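Catalase-3 (Neurospora crassa, PDB 4AJ9) catalyses the breakdown of hydrogen peroxide to oxygen and water with a haem cofactor, protecting the cell from peroxide. Local coordinates at the interface of chains A and B. Coordinates in Å, arbitrary orientation; residue numbers count along the deposited sequence, not the author numbering. Chains: chain A/B, Catalase-3.

The interface of chains A and B. Residues chain A 27, 31-33, 44, 46; chain B 430-432.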
ATOM      1  N   GLU A  27     -24.285 -15.883 -10.523  1.00  8.40           N
ATOM      2  CA  GLU A  27     -23.619 -16.689 -11.541  1.00 11.77           C
ATOM      3  C   GLU A  27     -22.468 -15.806 -12.032  1.00  8.46           C
ATOM      4  O   GLU A  27     -22.574 -14.590 -11.998  1.00  7.82           O
ATOM      5  CB  GLU A  27     -24.584 -17.026 -12.681  1.00  7.15           C
ATOM      6  CG  GLU A  27     -25.341 -15.815 -13.217  1.00 14.06           C
ATOM      7  CD  GLU A  27     -25.916 -16.039 -14.602  1.00 24.16           C
ATOM      8  OE1 GLU A  27     -25.216 -16.648 -15.437  1.00 20.59           O
ATOM      9  OE2 GLU A  27     -27.063 -15.601 -14.857  1.00 21.46           O
ATOM     10  N   SER A  31     -20.103 -12.263 -18.767  1.00  3.53           N
ATOM     11  CA  SER A  31     -20.179 -10.818 -18.580  1.00  3.70           C
ATOM     12  C   SER A  31     -21.545 -10.333 -19.022  1.00  6.59           C
ATOM     13  O   SER A  31     -22.121 -10.887 -19.951  1.00  6.29           O
ATOM     14  CB  SER A  31     -19.113 -10.104 -19.419  1.00  4.17           C
ATOM     15  OG  SER A  31     -17.809 -10.472 -19.017  1.00  6.86           O
ATOM     16  N   LEU A  32     -22.049  -9.293 -18.368  1.00  5.32           N
ATOM     17  CA  LEU A  32     -23.277  -8.627 -18.797  1.00  4.36           C
ATOM     18  C   LEU A  32     -22.989  -7.718 -19.993  1.00  6.16           C
ATOM     19  O   LEU A  32     -22.128  -6.847 -19.901  1.00  3.63           O
ATOM     20  CB  LEU A  32     -23.831  -7.786 -17.651  1.00  5.08           C
ATOM     21  CG  LEU A  32     -25.115  -7.001 -17.929  1.00  9.45           C
ATOM     22  CD1 LEU A  32     -26.297  -7.958 -18.094  1.00  5.11           C
ATOM     23  CD2 LEU A  32     -25.365  -6.018 -16.788  1.00  3.09           C
ATOM     24  N   LYS A  33     -23.738  -7.907 -21.083  1.00  3.83           N
ATOM     25  CA  LYS A  33     -23.486  -7.239 -22.359  1.00  6.04           C
ATOM     26  C   LYS A  33     -24.714  -6.490 -22.899  1.00  9.57           C
ATOM     27  O   LYS A  33     -25.857  -6.887 -22.670  1.00  9.67           O
ATOM     28  CB  LYS A  33     -23.032  -8.270 -23.403  1.00  7.98           C
ATOM     29  CG  LYS A  33     -21.865  -9.170 -22.949  1.00  9.90           C
ATOM     30  CD  LYS A  33     -21.671 -10.363 -23.893  1.00  7.81           C
ATOM     31  CE  LYS A  33     -20.577 -11.318 -23.392  1.00 10.02           C
ATOM     32  NZ  LYS A  33     -20.979 -12.104 -22.172  1.00  5.94           N
ATOM     33  N   ASP A  44     -21.827  -4.222 -14.592  1.00  4.44           N
ATOM     34  CA  ASP A  44     -21.664  -5.628 -14.223  1.00  4.53           C
ATOM     35  C   ASP A  44     -20.795  -5.691 -12.983  1.00  3.68           C
ATOM     36  O   ASP A  44     -19.563  -5.845 -13.064  1.00  3.34           O
ATOM     37  CB  ASP A  44     -21.038  -6.435 -15.361  1.00  4.92           C
ATOM     38  CG  ASP A  44     -21.044  -7.923 -15.080  1.00  9.38           C
ATOM     39  OD1 ASP A  44     -21.236  -8.291 -13.902  1.00  6.23           O
ATOM     40  OD2 ASP A  44     -20.853  -8.716 -16.025  1.00  6.28           O
ATOM     41  N   ILE A  46     -20.732  -7.936 -10.826  1.00  3.25           N
ATOM     42  CA  ILE A  46     -20.284  -9.293 -10.580  1.00  5.92           C
ATOM     43  C   ILE A  46     -18.927  -9.487 -11.242  1.00  6.21           C
ATOM     44  O   ILE A  46     -18.003 -10.031 -10.644  1.00  5.92           O
ATOM     45  CB  ILE A  46     -21.306 -10.327 -11.116  1.00  5.92           C
ATOM     46  CG1 ILE A  46     -22.576 -10.305 -10.256  1.00  8.49           C
ATOM     47  CG2 ILE A  46     -20.698 -11.746 -11.167  1.00  5.86           C
ATOM     48  CD1 ILE A  46     -23.746 -11.043 -10.897  1.00  3.48           C
TER
ATOM     49  N   LEU B 430     -30.166  -6.677 -22.680  1.00  6.88           N
ATOM     50  CA  LEU B 430     -29.022  -6.853 -21.811  1.00  7.11           C
ATOM     51  C   LEU B 430     -29.005  -8.324 -21.392  1.00 13.11           C
ATOM     52  O   LEU B 430     -30.028  -8.867 -20.983  1.00 17.07           O
ATOM     53  CB  LEU B 430     -29.140  -5.955 -20.593  1.00  9.21           C
ATOM     54  CG  LEU B 430     -29.225  -4.476 -20.957  1.00 12.64           C
ATOM     55  CD1 LEU B 430     -28.931  -3.647 -19.727  1.00 14.69           C
ATOM     56  CD2 LEU B 430     -28.242  -4.192 -22.076  1.00 14.83           C
ATOM     57  N   ASN B 431     -27.856  -8.974 -21.513  1.00  6.77           N
ATOM     58  CA  ASN B 431     -27.790 -10.415 -21.289  1.00 12.78           C
ATOM     59  C   ASN B 431     -26.473 -10.841 -20.663  1.00  8.64           C
ATOM     60  O   ASN B 431     -25.465 -10.154 -20.817  1.00 12.64           O
ATOM     61  CB  ASN B 431     -27.952 -11.146 -22.619  1.00 10.17           C
ATOM     62  CG  ASN B 431     -26.790 -10.877 -23.561  1.00 14.45           C
ATOM     63  OD1 ASN B 431     -25.862 -11.675 -23.656  1.00 15.19           O
ATOM     64  ND2 ASN B 431     -26.820  -9.730 -24.232  1.00 10.44           N
ATOM     65  N   ARG B 432     -26.505 -11.967 -19.955  1.00  5.73           N
ATOM     66  CA  ARG B 432     -25.304 -12.648 -19.459  1.00  7.20           C
ATOM     67  C   ARG B 432     -25.169 -13.944 -20.227  1.00  9.48           C
ATOM     68  O   ARG B 432     -25.274 -15.040 -19.664  1.00  8.66           O
ATOM     69  CB  ARG B 432     -25.401 -12.919 -17.951  1.00  4.55           C
ATOM     70  CG  ARG B 432     -25.147 -11.675 -17.095  1.00  8.17           C
ATOM     71  CD  ARG B 432     -25.028 -11.977 -15.595  1.00  9.26           C
ATOM     72  NE  ARG B 432     -24.393 -10.840 -14.933  1.00  8.56           N
ATOM     73  CZ  ARG B 432     -25.030  -9.750 -14.533  1.00  7.68           C
ATOM     74  NH1 ARG B 432     -26.352  -9.665 -14.681  1.00  6.68           N
ATOM     75  NH2 ARG B 432     -24.344  -8.751 -13.974  1.00  7.07           N
TER
HETATM   76  O   HOH W   1     -21.485 -11.076 -14.917  1.00  7.21           O
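A:Leu32 lies against one face of the B:Arg432 guanidinium, its CB 3.8 Å above the plane and over the centre. With the leucine CG anti to its own backbone N (chi1 179°), the branch is directed along the arginine and methyl CD1 comes near NH1 and CG. The tip of A:Ile46, methyl CD1, adds an apolar contact to B:Arg432 CZ at 4.1 Å. The arginine, extended from CG to NE, sets its guanidinium between A:Leu32 and A:Ile46 with its edge at A:Asp44. There NH2 forms a salt bridge and hydrogen bond with carboxylate OD1 (3.1 Å, 160° at H); the acceptor lies in the guanidinium plane but is met from above the carboxylate, the two planes being 89° apart. NE reaches OD2 of the same carboxylate through a water, also at the guanidinium edge. A:Asp44 is itself positioned by the backbone N of A:Leu32, 2.7 Å from OD2. An alanine at B:Arg432 would probably leave A:Asp44 without its cross-chain charge partner and uncover A:Leu32. At the backbone end of the arginine, A:Lys33 and B:Asn431 form an antiparallel beta bridge: A:Lys33 N donates to B:Asn431 O (2.8 Å) and B:Asn431 N to A:Lys33 O (3.1 Å). The A:Lys33 chain, bent at its end, returns NZ to the A:Ser31 carbonyl O. The bridge pairs strand 33-34 with strand 429-431 of the other subunit; helix 45-55 supplies A:Ile46, with A:Asp44 in the loop just before it. The centre of this contact, one part of a two-fold symmetric interface, lies about 41 Å from the active-site A:His65.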